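Local structure of acyl-CoA dehydrogenase (Bacillus subtilis, 5LNX) at residues E34-L39 and G82-V87; N94-F99 and I163-A168; A168-D173 and S180-E185; G240-A245 and H295-A300; L249-A254 and R352-T357. The protein catalyses the FAD-dependent 2,3-dehydrogenation of saturated acyl-CoA thioesters to 2,3-dehydroacyl-CoA, with the electrons passed on to an acceptor. All coordinates share one frame; numbering follows the deposited sequence.

The five contacts are spread over the N-terminal, middle and C-terminal domains. Contact 1 lies in the N-terminal helices, contact 2 joins those helices to the middle beta domain, contact 3 lies within that domain, and contacts 4 and 5 lie among the C-terminal helices. Contacts 2 and 3 share Ala168 and strand 163-169, with centres about 11 Å apart; contacts 4 and 5 share helix 229-265, with centres about 14 Å apart. Contact 1 touches contact 4 where Ser86 packs on Gly243. Contact 5 includes Val356 of the FAD pocket, whereas the side chains of Ile84 in contact 1 and Ile165 in contact 2 stay about 9 Å from a flavin cofactor.

Contact 1 of 5, residues E34-L39 and G82-V87; sequences EFPFQL and GVILSV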
# COMPACT_ATOMS: atom_id res chain seq x y z
N GLU D 34 -24.21 22.17 -14.12
CA GLU D 34 -24.87 23.39 -13.62
C GLU D 34 -25.30 23.28 -12.17
O GLU D 34 -25.94 22.32 -11.75
CB GLU D 34 -26.07 23.76 -14.49
CG GLU D 34 -25.70 23.95 -15.96
CD GLU D 34 -26.85 24.49 -16.78
OE1 GLU D 34 -28.02 24.38 -16.35
OE2 GLU D 34 -26.57 25.03 -17.88
N PHE D 35 -24.92 24.30 -11.41
CA PHE D 35 -25.26 24.41 -9.99
C PHE D 35 -26.77 24.16 -9.81
O PHE D 35 -27.57 24.67 -10.59
CB PHE D 35 -24.88 25.82 -9.46
CG PHE D 35 -25.17 26.03 -7.99
CD1 PHE D 35 -24.26 25.66 -7.02
CD2 PHE D 35 -26.35 26.58 -7.60
CE1 PHE D 35 -24.54 25.84 -5.69
CE2 PHE D 35 -26.65 26.77 -6.27
CZ PHE D 35 -25.74 26.41 -5.31
N PRO D 36 -27.17 23.37 -8.79
CA PRO D 36 -28.54 22.92 -8.69
C PRO D 36 -29.40 23.89 -7.90
O PRO D 36 -29.89 23.57 -6.81
CB PRO D 36 -28.37 21.61 -7.93
CG PRO D 36 -27.22 21.85 -7.01
CD PRO D 36 -26.41 22.98 -7.59
N PHE D 37 -29.61 25.06 -8.47
CA PHE D 37 -30.35 26.14 -7.79
C PHE D 37 -31.69 25.70 -7.17
O PHE D 37 -32.01 26.07 -6.04
CB PHE D 37 -30.61 27.28 -8.76
CG PHE D 37 -29.38 28.08 -9.09
CD1 PHE D 37 -28.85 28.97 -8.16
CD2 PHE D 37 -28.74 27.92 -10.31
CE1 PHE D 37 -27.71 29.70 -8.46
CE2 PHE D 37 -27.60 28.65 -10.61
CZ PHE D 37 -27.08 29.54 -9.69
N GLN D 38 -32.44 24.91 -7.93
CA GLN D 38 -33.76 24.42 -7.49
C GLN D 38 -33.73 23.45 -6.33
O GLN D 38 -34.57 23.52 -5.44
CB GLN D 38 -34.53 23.82 -8.64
N LEU D 39 -32.77 22.54 -6.34
CA LEU D 39 -32.57 21.60 -5.25
C LEU D 39 -32.24 22.30 -3.96
O LEU D 39 -32.82 22.02 -2.91
CB LEU D 39 -31.41 20.65 -5.59
CG LEU D 39 -31.09 19.55 -4.57
CD1 LEU D 39 -32.32 18.69 -4.28
CD2 LEU D 39 -29.94 18.66 -5.02
N GLY D 82 -22.97 17.53 -1.36
CA GLY D 82 -22.45 17.36 -0.01
C GLY D 82 -21.50 18.48 0.40
O GLY D 82 -21.58 19.04 1.48
N VAL D 83 -20.58 18.81 -0.49
CA VAL D 83 -19.64 19.88 -0.23
C VAL D 83 -20.29 21.25 -0.23
O VAL D 83 -19.87 22.12 0.52
CB VAL D 83 -18.44 19.90 -1.19
CG1 VAL D 83 -18.87 20.20 -2.61
CG2 VAL D 83 -17.41 20.93 -0.72
N ILE D 84 -21.24 21.45 -1.15
CA ILE D 84 -21.97 22.73 -1.24
C ILE D 84 -22.64 22.98 0.08
O ILE D 84 -22.57 24.08 0.63
CB ILE D 84 -23.05 22.71 -2.33
CG1 ILE D 84 -22.43 22.79 -3.72
CG2 ILE D 84 -24.02 23.87 -2.14
CD1 ILE D 84 -23.38 22.44 -4.84
N LEU D 85 -23.31 21.96 0.59
CA LEU D 85 -23.91 22.06 1.91
C LEU D 85 -22.86 22.28 3.00
O LEU D 85 -23.04 23.09 3.92
CB LEU D 85 -24.72 20.80 2.24
CG LEU D 85 -25.41 20.82 3.61
CD1 LEU D 85 -26.19 22.10 3.83
CD2 LEU D 85 -26.33 19.62 3.77
N SER D 86 -21.77 21.54 2.90
CA SER D 86 -20.74 21.50 3.94
C SER D 86 -20.06 22.87 4.10
O SER D 86 -19.80 23.33 5.21
CB SER D 86 -19.68 20.43 3.62
OG SER D 86 -18.90 20.13 4.76
N VAL D 87 -19.70 23.46 2.96
CA VAL D 87 -19.08 24.76 2.93
C VAL D 87 -20.07 25.79 3.47
O VAL D 87 -19.75 26.57 4.37
CB VAL D 87 -18.62 25.14 1.51
CG1 VAL D 87 -18.38 26.63 1.39
CG2 VAL D 87 -17.33 24.39 1.16
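Ile84 meets Phe35 and Pro36 in a small, buried and wholly apolar contact between helix 79-90 and the turn that leads into helix 37-45. Gly82, within helix 79-90, accepts the amide of Ser86, with 2.9 Å between Ser86 N and Gly82 O. Val83 faces another part of the molecule, where its side chain packs on Tyr360.

Ile84 does all the touching from this side. Its chain is extended (chi2 166°), which stretches CD1 away from the helix, to 3.7 Å from Phe35 CE1. CG2 of Ile84 adds a second point of contact on the same ring carbon, at 4.1 Å from Phe35 CE1. The methyl approaches the ring at a slant, neither squarely over the face nor in the plane. Phe35 brings the ring there because its CG lies opposite the backbone N (chi1 -179°). CD of the Pro36 ring points to the end of the isoleucine, 4.1 Å from Ile84 CD1. Proline's restricted phi and missing N-H suit a residue at the centre of an inverse gamma turn, at the N-cap position before helix 37-45, and its ring also lays CD over one face of Phe35.

Leu85 packs on Ile74 of helix 64-77 and on Met43 of helix 37-45, Ser86 on Tyr67 and Ile71 of helix 64-77. Val87 continues the helix through its amide bond to the Val83 carbonyl. Around the contact, Ile40 of helix 37-45 packs on both Phe35 and Ile84, Met29 of helix 9-32 covers Pro36, and Leu118, Ala160 and Asn206 close in on Phe35 from loops.

Contact 2 of 5, residues N94-F99 and I163-A168; sequences NPILYF and IYITFA
Pro95 and Ile165 mark the closest backbone approach between the short helix 94-99 and strand 163-169, their CA atoms lying 7.6 Å apart, a spacing that side chains fill. Ile165 is the centre of the contact and divides its branches between two helical neighbours. Its CG2 packs against the proline ring, 4.0 Å from Pro95 CB, with Pro95 CG scarcely farther away. Its CD1 goes to the other partner, 3.9 Å from Ile96 CG1. The division follows from the torsions: with CG1 beside the backbone N and CD1 folded back (chi2 -43°), the ethyl branch turns toward Ile96 instead of stretching away from the alpha carbon. Ile96 is extended instead (chi2 177°), and its CG1 and CD1 both lie against that one methyl.

Each residue type fits its place. A proline in the first turn of a helix forgoes no backbone bond, because amides there have no carbonyl one turn earlier, and its compact ring offers a smooth apolar surface. Branching at the beta carbon suits Ile165 to an extended strand and widens the surface it presents. Thr166, next in the strand, turns from the helix; its OG1 donates to Tyr164 O at 2.7 Å, from well above the carbonyl plane.

Ile183 of strand 179-185 and Tyr108 and Leu112 of helix 102-114 also reach Ile96, while Asn236 of helix 229-265 touches Pro95. The result is helix-on-sheet packing, in which the N-terminal helical domain rests on the middle beta domain, the domain arrangement of the acyl-CoA dehydrogenase fold.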
# COMPACT_ATOMS: atom_id res chain seq x y z
N ASN D 94 -21.11 29.39 9.91
CA ASN D 94 -20.61 29.19 11.29
C ASN D 94 -19.64 30.27 11.76
O ASN D 94 -19.66 30.65 12.93
CB ASN D 94 -19.95 27.80 11.45
CG ASN D 94 -20.96 26.68 11.74
OD1 ASN D 94 -22.16 26.90 11.80
ND2 ASN D 94 -20.43 25.49 11.99
N PRO D 95 -18.78 30.78 10.87
CA PRO D 95 -17.87 31.84 11.32
C PRO D 95 -18.62 33.03 11.87
O PRO D 95 -18.24 33.56 12.91
CB PRO D 95 -17.09 32.21 10.06
CG PRO D 95 -17.17 31.01 9.18
CD PRO D 95 -18.50 30.38 9.47
N ILE D 96 -19.71 33.40 11.20
CA ILE D 96 -20.61 34.43 11.74
C ILE D 96 -21.20 33.98 13.08
O ILE D 96 -21.16 34.72 14.07
CB ILE D 96 -21.79 34.75 10.80
CG1 ILE D 96 -21.28 35.28 9.45
CG2 ILE D 96 -22.73 35.76 11.46
CD1 ILE D 96 -22.37 35.55 8.43
N LEU D 97 -21.74 32.77 13.10
CA LEU D 97 -22.39 32.21 14.28
C LEU D 97 -21.48 32.23 15.51
O LEU D 97 -21.92 32.55 16.61
CB LEU D 97 -22.89 30.78 14.02
CG LEU D 97 -23.43 30.00 15.25
CD1 LEU D 97 -24.59 30.74 15.91
CD2 LEU D 97 -23.87 28.60 14.86
N TYR D 98 -20.21 31.90 15.31
CA TYR D 98 -19.29 31.65 16.43
C TYR D 98 -18.41 32.85 16.82
O TYR D 98 -17.96 32.94 17.96
CB TYR D 98 -18.41 30.44 16.14
CG TYR D 98 -19.16 29.13 16.15
CD1 TYR D 98 -19.95 28.76 17.24
CD2 TYR D 98 -19.09 28.24 15.07
CE1 TYR D 98 -20.66 27.57 17.24
CE2 TYR D 98 -19.78 27.05 15.07
CZ TYR D 98 -20.57 26.72 16.16
OH TYR D 98 -21.26 25.53 16.17
N PHE D 99 -18.13 33.72 15.86
CA PHE D 99 -17.23 34.86 16.08
C PHE D 99 -17.86 36.22 15.82
O PHE D 99 -17.28 37.25 16.15
CB PHE D 99 -15.96 34.70 15.23
CG PHE D 99 -15.16 33.48 15.59
CD1 PHE D 99 -14.19 33.53 16.58
CD2 PHE D 99 -15.41 32.26 14.97
CE1 PHE D 99 -13.46 32.40 16.92
CE2 PHE D 99 -14.67 31.12 15.30
CZ PHE D 99 -13.70 31.20 16.28
N ILE D 163 -23.38 35.43 0.40
CA ILE D 163 -22.44 35.84 1.43
C ILE D 163 -21.11 35.12 1.22
O ILE D 163 -21.09 33.90 1.04
CB ILE D 163 -22.96 35.45 2.84
CG1 ILE D 163 -24.22 36.24 3.21
CG2 ILE D 163 -21.85 35.51 3.88
CD1 ILE D 163 -24.04 37.70 3.56
N TYR D 164 -20.01 35.87 1.28
CA TYR D 164 -18.65 35.30 1.25
C TYR D 164 -17.84 35.70 2.49
O TYR D 164 -17.42 36.85 2.63
CB TYR D 164 -17.87 35.72 -0.00
CG TYR D 164 -18.48 35.34 -1.33
CD1 TYR D 164 -19.60 36.00 -1.81
CD2 TYR D 164 -17.88 34.39 -2.16
CE1 TYR D 164 -20.16 35.68 -3.04
CE2 TYR D 164 -18.43 34.08 -3.41
CZ TYR D 164 -19.57 34.73 -3.84
OH TYR D 164 -20.15 34.43 -5.04
N ILE D 165 -17.59 34.73 3.37
CA ILE D 165 -16.70 34.91 4.52
C ILE D 165 -15.27 35.01 3.99
O ILE D 165 -14.70 34.03 3.50
CB ILE D 165 -16.78 33.77 5.55
CG1 ILE D 165 -18.22 33.55 6.02
CG2 ILE D 165 -15.87 34.06 6.72
CD1 ILE D 165 -19.03 34.81 6.31
N THR D 166 -14.73 36.23 4.05
CA THR D 166 -13.54 36.59 3.28
C THR D 166 -12.45 37.03 4.20
O THR D 166 -12.67 37.85 5.10
CB THR D 166 -13.81 37.73 2.26
OG1 THR D 166 -14.99 37.45 1.51
CG2 THR D 166 -12.63 37.86 1.27
N PHE D 167 -11.25 36.57 3.88
CA PHE D 167 -10.07 36.83 4.70
C PHE D 167 -9.09 37.73 3.97
O PHE D 167 -8.75 37.48 2.81
CB PHE D 167 -9.41 35.51 5.13
CG PHE D 167 -10.33 34.63 5.92
CD1 PHE D 167 -10.42 34.74 7.29
CD2 PHE D 167 -11.16 33.73 5.27
CE1 PHE D 167 -11.30 33.95 8.00
CE2 PHE D 167 -12.05 32.95 5.97
CZ PHE D 167 -12.12 33.05 7.34
N ALA D 168 -8.60 38.74 4.67
CA ALA D 168 -7.80 39.81 4.05
C ALA D 168 -6.88 40.49 5.07
O ALA D 168 -7.27 40.71 6.20
CB ALA D 168 -8.73 40.82 3.38

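Contact 3 of 5, residues A168-D173 and S180-E185; sequences ALTAPD and SAFIVE
Ala168 and Ser180 face each other as a hydrogen-bonded antiparallel pair, and the N-H and C=O of each are satisfied by the other. Ala168 N donates to Ser180 O at 2.9 Å with an angle at hydrogen of 166°. The return bond, Ser180 N to Ala168 O, is equally long and almost as straight (162°).

A third link joins side chains. Thr170 OG1 and Ser180 OG are hydrogen-bonded at 2.7 Å. Both have further partners: Thr170 OG1 bonds to the Gly178 carbonyl, and Ser180 OG to the amide of Gly227. Two small hydroxyl residues suit this place because each can give one hydrogen and accept another, tying the start of strand 179-185 to the hairpin turn at Gly178 and to the loop at Gly227. Together the two segments belong to the beta hairpin of strands 163-169 and 179-185 in the middle domain, with Ala168 paired to Ser180 near the turn end of the hairpin; a further backbone bond joins Thr170 to Gly178. Leu169 makes backbone bonds with Thr137 and Ala139, which tie the hairpin to the start of strand 138-142.

Apolar packing lies beside these bonds. Phe182, two residues on from Ser180, has the edge of its ring met by Thr170 CG2, 3.9 Å from Phe182 CZ, and by the carbonyl oxygen of Ala168. Ala168 CB packs 4.0 Å from Phe182 CE2. Alanine is small enough to let the ring lie close by, and Tyr146 meets the same ring edge to face. Farther along the strand, Glu185 OE1 is bonded to Tyr108 OH.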
# COMPACT_ATOMS: atom_id res chain seq x y z
N ALA D 168 -8.60 38.74 4.67
CA ALA D 168 -7.80 39.81 4.05
C ALA D 168 -6.88 40.49 5.07
O ALA D 168 -7.27 40.71 6.20
CB ALA D 168 -8.73 40.82 3.38
N LEU D 169 -5.65 40.81 4.64
CA LEU D 169 -4.65 41.54 5.48
C LEU D 169 -5.07 42.94 5.91
O LEU D 169 -5.34 43.81 5.07
CB LEU D 169 -3.33 41.69 4.72
CG LEU D 169 -2.51 40.44 4.50
CD1 LEU D 169 -1.37 40.75 3.55
CD2 LEU D 169 -2.00 39.87 5.81
N THR D 170 -5.14 43.15 7.23
CA THR D 170 -5.36 44.53 7.81
C THR D 170 -4.16 45.66 8.01
O THR D 170 -4.34 46.84 7.51
CB THR D 170 -6.41 44.43 9.00
OG1 THR D 170 -6.23 43.24 9.79
CG2 THR D 170 -7.86 44.42 8.48
N ALA D 171 -3.00 45.51 8.70
CA ALA D 171 -2.20 44.36 9.17
C ALA D 171 -1.30 43.52 8.17
O ALA D 171 -1.18 42.30 8.33
CB ALA D 171 -3.16 43.33 9.64
N PRO D 172 -0.52 44.12 7.28
CA PRO D 172 0.42 43.37 6.42
C PRO D 172 1.78 42.97 7.06
O PRO D 172 2.39 41.99 6.63
CB PRO D 172 0.65 44.31 5.22
CG PRO D 172 -0.64 45.04 5.07
CD PRO D 172 -1.23 45.17 6.45
N ASP D 173 2.30 43.78 7.99
CA ASP D 173 3.63 43.49 8.57
C ASP D 173 3.58 42.35 9.61
O ASP D 173 4.62 41.85 10.03
CB ASP D 173 4.34 44.75 9.11
CG ASP D 173 3.66 45.39 10.29
OD1 ASP D 173 2.42 45.24 10.44
OD2 ASP D 173 4.36 46.13 11.01
N SER D 180 -7.41 39.67 8.91
CA SER D 180 -8.77 39.89 9.40
C SER D 180 -9.82 39.12 8.58
O SER D 180 -9.57 38.75 7.43
CB SER D 180 -9.10 41.39 9.38
OG SER D 180 -8.52 42.04 10.50
N ALA D 181 -10.99 38.96 9.17
CA ALA D 181 -12.09 38.25 8.51
C ALA D 181 -13.29 39.14 8.29
O ALA D 181 -13.71 39.87 9.20
CB ALA D 181 -12.50 37.02 9.30
N PHE D 182 -13.88 39.01 7.11
CA PHE D 182 -14.95 39.91 6.63
C PHE D 182 -16.19 39.18 6.08
O PHE D 182 -16.08 38.22 5.31
CB PHE D 182 -14.41 40.82 5.55
CG PHE D 182 -13.33 41.75 6.03
CD1 PHE D 182 -13.63 43.02 6.49
CD2 PHE D 182 -11.99 41.35 6.00
CE1 PHE D 182 -12.63 43.87 6.92
CE2 PHE D 182 -10.99 42.21 6.42
CZ PHE D 182 -11.31 43.47 6.89
N ILE D 183 -17.36 39.64 6.51
CA ILE D 183 -18.65 39.28 5.89
C ILE D 183 -18.86 40.09 4.61
O ILE D 183 -19.28 41.25 4.65
CB ILE D 183 -19.85 39.62 6.82
CG1 ILE D 183 -19.94 38.69 8.06
N VAL D 184 -18.56 39.49 3.46
CA VAL D 184 -18.73 40.16 2.17
C VAL D 184 -20.02 39.71 1.49
O VAL D 184 -20.26 38.52 1.32
CB VAL D 184 -17.55 39.91 1.22
CG1 VAL D 184 -17.71 40.73 -0.06
CG2 VAL D 184 -16.24 40.26 1.91
N GLU D 185 -20.83 40.69 1.08
CA GLU D 185 -22.07 40.47 0.36
C GLU D 185 -21.81 40.53 -1.13
O GLU D 185 -20.96 41.29 -1.60
CB GLU D 185 -23.12 41.52 0.74
CG GLU D 185 -23.48 41.51 2.22
CD GLU D 185 -24.57 42.51 2.61
OE1 GLU D 185 -24.58 43.06 3.75
OE2 GLU D 185 -25.48 42.71 1.78

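Contact 4 of 5, residues G240-A245 and H295-A300; sequences GRIGIA and HLVYHA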
# COMPACT_ATOMS: atom_id res chain seq x y z
N GLY D 240 -15.23 21.89 9.40
CA GLY D 240 -15.19 21.70 7.93
C GLY D 240 -14.53 20.41 7.48
O GLY D 240 -15.01 19.75 6.57
N ARG D 241 -13.42 20.05 8.13
CA ARG D 241 -12.62 18.87 7.74
C ARG D 241 -13.31 17.54 8.08
O ARG D 241 -13.16 16.54 7.35
CB ARG D 241 -11.25 18.91 8.40
CG ARG D 241 -10.20 19.70 7.62
CD ARG D 241 -9.00 20.06 8.48
NE ARG D 241 -8.37 21.30 8.02
CZ ARG D 241 -7.41 21.94 8.68
NH1 ARG D 241 -6.99 21.50 9.85
NH2 ARG D 241 -6.91 23.07 8.19
N ILE D 242 -14.04 17.54 9.19
CA ILE D 242 -14.89 16.41 9.57
C ILE D 242 -15.99 16.21 8.53
O ILE D 242 -16.31 15.08 8.13
CB ILE D 242 -15.58 16.64 10.92
CG1 ILE D 242 -14.54 16.85 12.02
CG2 ILE D 242 -16.49 15.45 11.26
CD1 ILE D 242 -15.14 17.34 13.32
N GLY D 243 -16.55 17.32 8.07
CA GLY D 243 -17.49 17.32 6.95
C GLY D 243 -16.88 16.77 5.69
O GLY D 243 -17.48 15.93 5.02
N ILE D 244 -15.69 17.20 5.36
CA ILE D 244 -14.99 16.64 4.15
C ILE D 244 -14.75 15.14 4.31
O ILE D 244 -14.83 14.39 3.35
CB ILE D 244 -13.64 17.29 3.91
CG1 ILE D 244 -13.82 18.79 3.63
CG2 ILE D 244 -12.93 16.63 2.75
CD1 ILE D 244 -14.72 19.10 2.45
N ALA D 245 -14.53 14.71 5.55
CA ALA D 245 -14.29 13.32 5.87
C ALA D 245 -15.57 12.50 5.66
O ALA D 245 -15.55 11.41 5.09
CB ALA D 245 -13.82 13.19 7.31
N HIS D 295 -16.00 5.64 12.22
CA HIS D 295 -15.78 5.90 13.67
C HIS D 295 -14.87 7.10 13.90
O HIS D 295 -15.02 7.84 14.87
CB HIS D 295 -15.14 4.70 14.37
CG HIS D 295 -15.89 3.42 14.25
ND1 HIS D 295 -17.26 3.34 14.19
CD2 HIS D 295 -15.43 2.15 14.14
CE1 HIS D 295 -17.61 2.07 14.04
NE2 HIS D 295 -16.51 1.33 14.02
N LEU D 296 -13.89 7.25 13.02
CA LEU D 296 -13.01 8.43 13.06
C LEU D 296 -13.83 9.70 12.91
O LEU D 296 -13.65 10.65 13.67
CB LEU D 296 -11.97 8.38 11.94
CG LEU D 296 -10.83 7.39 12.09
CD1 LEU D 296 -9.98 7.42 10.84
CD2 LEU D 296 -9.99 7.68 13.31
N VAL D 297 -14.73 9.68 11.93
CA VAL D 297 -15.59 10.81 11.61
C VAL D 297 -16.50 11.18 12.78
O VAL D 297 -16.48 12.31 13.27
CB VAL D 297 -16.50 10.52 10.39
CG1 VAL D 297 -17.54 11.61 10.20
CG2 VAL D 297 -15.66 10.37 9.13
N TYR D 298 -17.28 10.22 13.23
CA TYR D 298 -18.31 10.46 14.25
C TYR D 298 -17.78 10.72 15.66
O TYR D 298 -18.42 11.44 16.42
CB TYR D 298 -19.35 9.33 14.25
CG TYR D 298 -20.24 9.45 13.04
CD1 TYR D 298 -21.14 10.52 12.93
CD2 TYR D 298 -20.12 8.58 11.96
CE1 TYR D 298 -21.90 10.71 11.78
CE2 TYR D 298 -20.88 8.74 10.82
CZ TYR D 298 -21.77 9.80 10.73
OH TYR D 298 -22.57 9.95 9.63
N HIS D 299 -16.64 10.13 15.99
CA HIS D 299 -15.99 10.43 17.27
C HIS D 299 -15.40 11.85 17.26
O HIS D 299 -15.45 12.57 18.26
CB HIS D 299 -14.90 9.40 17.57
CG HIS D 299 -14.10 9.73 18.80
ND1 HIS D 299 -14.67 9.85 20.04
CD2 HIS D 299 -12.78 9.96 18.97
CE1 HIS D 299 -13.74 10.15 20.93
NE2 HIS D 299 -12.58 10.22 20.30
N ALA D 300 -14.83 12.23 16.12
CA ALA D 300 -14.34 13.59 15.90
C ALA D 300 -15.46 14.62 16.07
O ALA D 300 -15.25 15.69 16.66
CB ALA D 300 -13.74 13.71 14.51
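Ile242 crosses Val297 at a slant and reaches on to Ala300, with its two branches sent to different partners. CG2, opposite the backbone N, stands 4.1 Å from Val297 CG1 and also rests on the carbonyl oxygen of Val297. The ethyl branch is extended (chi2 169°), which takes CD1 along the neighbouring helix to Ala300, 4.1 Å from its CB. Val297 likewise splits its methyls: with CG1 opposite the backbone N (chi1 171°), CG1 faces Ile242 and CG2 faces Ala245, whose CB is 3.8 Å from Val297 CG2.

The two segments, parts of helices 229-265 and 277-305, run roughly antiparallel (152°), their local axes 9.5 Å apart at closest, in the helical bundle that forms the C-terminal domain of acyl-CoA dehydrogenases. Ala245 and Ala300 give the larger branched residues a shallow surface to settle on, while isoleucine and valine provide the bulk between the two helices.

Ile68 of helix 64-77 covers Ile242 and Val297, and Ala314 and Ala317 of helix 311-326 pack on Ile242 and Ala245. On another side of helix 277-305, His295 and His299 meet His299 and His295 of the second subunit.

Contact 5 of 5, residues L249-A254 and R352-T357; sequences LGIAEA and RDAKVT
Ile251 supplies more than half of the surface buried here, and its outermost methyl does most of the touching. With CG1 beside the backbone N and the chain extended (chi2 164°), CD1 projects from residues 249-254 of helix 229-265 onto residues 353-357. There it meets Thr357 tip to tip, CD1 of Ile251 being 3.8 Å from Thr357 CG2, and it also lies 4.0 Å from Ala354 CA. The extended ethyl branch suits a partner surface made largely of backbone and short side chains.

Ala354 is the second main element. Having nothing beyond CB, it brings its helix near, with the CA atoms of Ile251 and Ala354 6.7 Å apart, and CB meets the second isoleucine branch at 4.3 Å from Ile251 CG2. Thr357 divides its nature between two directions. At chi1 64° the methyl faces the isoleucine, while OG1 turns back to its own segment and donates to the Ala354 carbonyl, although the modelled length of that bond is doubtful. Asp353 adds its CB and carbonyl carbon; its OD1 accepts from the amide of Leu202.

Ala79 of helix 79-90 touches both Ile251 and Asp353. Val356, on the same turn, borders FAD and packs on Tyr341 of the third subunit, whose Gln334 and Leu330 are bonded by Lys355.

The two segments therefore meet through carbon atoms, mostly methyl groups of side chains against backbone and short side chains, while the polar atoms beside them find partners on other sides. Adhesion across the pair is thus hydrophobic, beside a segment that also borders the cofactor and a subunit interface.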
# COMPACT_ATOMS: atom_id res chain seq x y z
N LEU D 249 -16.53 9.56 3.19
CA LEU D 249 -17.16 8.39 3.75
C LEU D 249 -18.33 7.96 2.84
O LEU D 249 -18.35 6.85 2.30
CB LEU D 249 -17.67 8.70 5.17
CG LEU D 249 -18.36 7.56 5.94
CD1 LEU D 249 -17.47 6.32 6.05
CD2 LEU D 249 -18.77 8.04 7.32
N GLY D 250 -19.25 8.90 2.64
CA GLY D 250 -20.39 8.72 1.72
C GLY D 250 -19.93 8.25 0.36
O GLY D 250 -20.45 7.28 -0.19
N ILE D 251 -18.95 8.94 -0.21
CA ILE D 251 -18.37 8.50 -1.49
C ILE D 251 -18.01 7.00 -1.42
O ILE D 251 -18.31 6.25 -2.32
CB ILE D 251 -17.11 9.29 -1.87
CG1 ILE D 251 -17.49 10.68 -2.35
CG2 ILE D 251 -16.35 8.58 -2.98
CD1 ILE D 251 -16.32 11.65 -2.39
N ALA D 252 -17.33 6.62 -0.34
CA ALA D 252 -16.73 5.29 -0.23
C ALA D 252 -17.82 4.21 -0.07
O ALA D 252 -17.68 3.09 -0.55
CB ALA D 252 -15.79 5.23 0.95
N GLU D 253 -18.89 4.58 0.64
CA GLU D 253 -19.99 3.69 0.88
C GLU D 253 -20.79 3.43 -0.40
O GLU D 253 -21.20 2.30 -0.68
CB GLU D 253 -20.85 4.25 1.99
CG GLU D 253 -20.18 4.11 3.34
CD GLU D 253 -21.10 4.45 4.48
OE1 GLU D 253 -22.12 5.14 4.22
OE2 GLU D 253 -20.79 4.08 5.63
N ALA D 254 -20.96 4.48 -1.18
CA ALA D 254 -21.57 4.38 -2.51
C ALA D 254 -20.75 3.44 -3.39
O ALA D 254 -21.30 2.57 -4.07
CB ALA D 254 -21.67 5.75 -3.16
N ARG D 352 -13.34 10.31 -9.76
CA ARG D 352 -13.17 11.70 -10.10
C ARG D 352 -13.48 12.60 -8.89
O ARG D 352 -12.69 13.50 -8.56
CB ARG D 352 -14.11 12.05 -11.25
CG ARG D 352 -13.69 11.52 -12.61
CD ARG D 352 -14.32 12.30 -13.76
NE ARG D 352 -15.75 12.07 -13.88
CZ ARG D 352 -16.71 12.78 -13.29
NH1 ARG D 352 -16.42 13.82 -12.52
NH2 ARG D 352 -17.99 12.42 -13.43
N ASP D 353 -14.64 12.36 -8.28
CA ASP D 353 -15.03 13.07 -7.07
C ASP D 353 -14.08 12.77 -5.90
O ASP D 353 -13.58 13.70 -5.24
CB ASP D 353 -16.49 12.78 -6.69
CG ASP D 353 -17.50 13.45 -7.64
OD1 ASP D 353 -17.15 13.75 -8.81
OD2 ASP D 353 -18.66 13.70 -7.21
N ALA D 354 -13.81 11.50 -5.66
CA ALA D 354 -12.93 11.09 -4.53
C ALA D 354 -11.65 11.93 -4.36
O ALA D 354 -11.35 12.43 -3.27
CB ALA D 354 -12.53 9.62 -4.64
N LYS D 355 -10.90 12.06 -5.45
CA LYS D 355 -9.57 12.66 -5.45
C LYS D 355 -9.51 14.08 -4.83
O LYS D 355 -8.53 14.46 -4.19
CB LYS D 355 -9.04 12.71 -6.89
CG LYS D 355 -7.70 13.40 -7.05
CD LYS D 355 -6.61 12.63 -6.35
CE LYS D 355 -5.66 13.54 -5.59
NZ LYS D 355 -4.61 12.76 -4.89
N VAL D 356 -10.57 14.84 -5.00
CA VAL D 356 -10.69 16.17 -4.39
C VAL D 356 -10.53 16.12 -2.87
O VAL D 356 -9.99 17.06 -2.24
CB VAL D 356 -12.08 16.76 -4.71
CG2 VAL D 356 -12.24 18.14 -4.12
N THR D 357 -11.01 15.03 -2.29
CA THR D 357 -11.15 14.92 -0.84
C THR D 357 -9.79 14.86 -0.17
O THR D 357 -9.66 15.19 1.01
CB THR D 357 -11.97 13.67 -0.41
OG1 THR D 357 -11.29 12.47 -0.78
CG2 THR D 357 -13.35 13.69 -1.04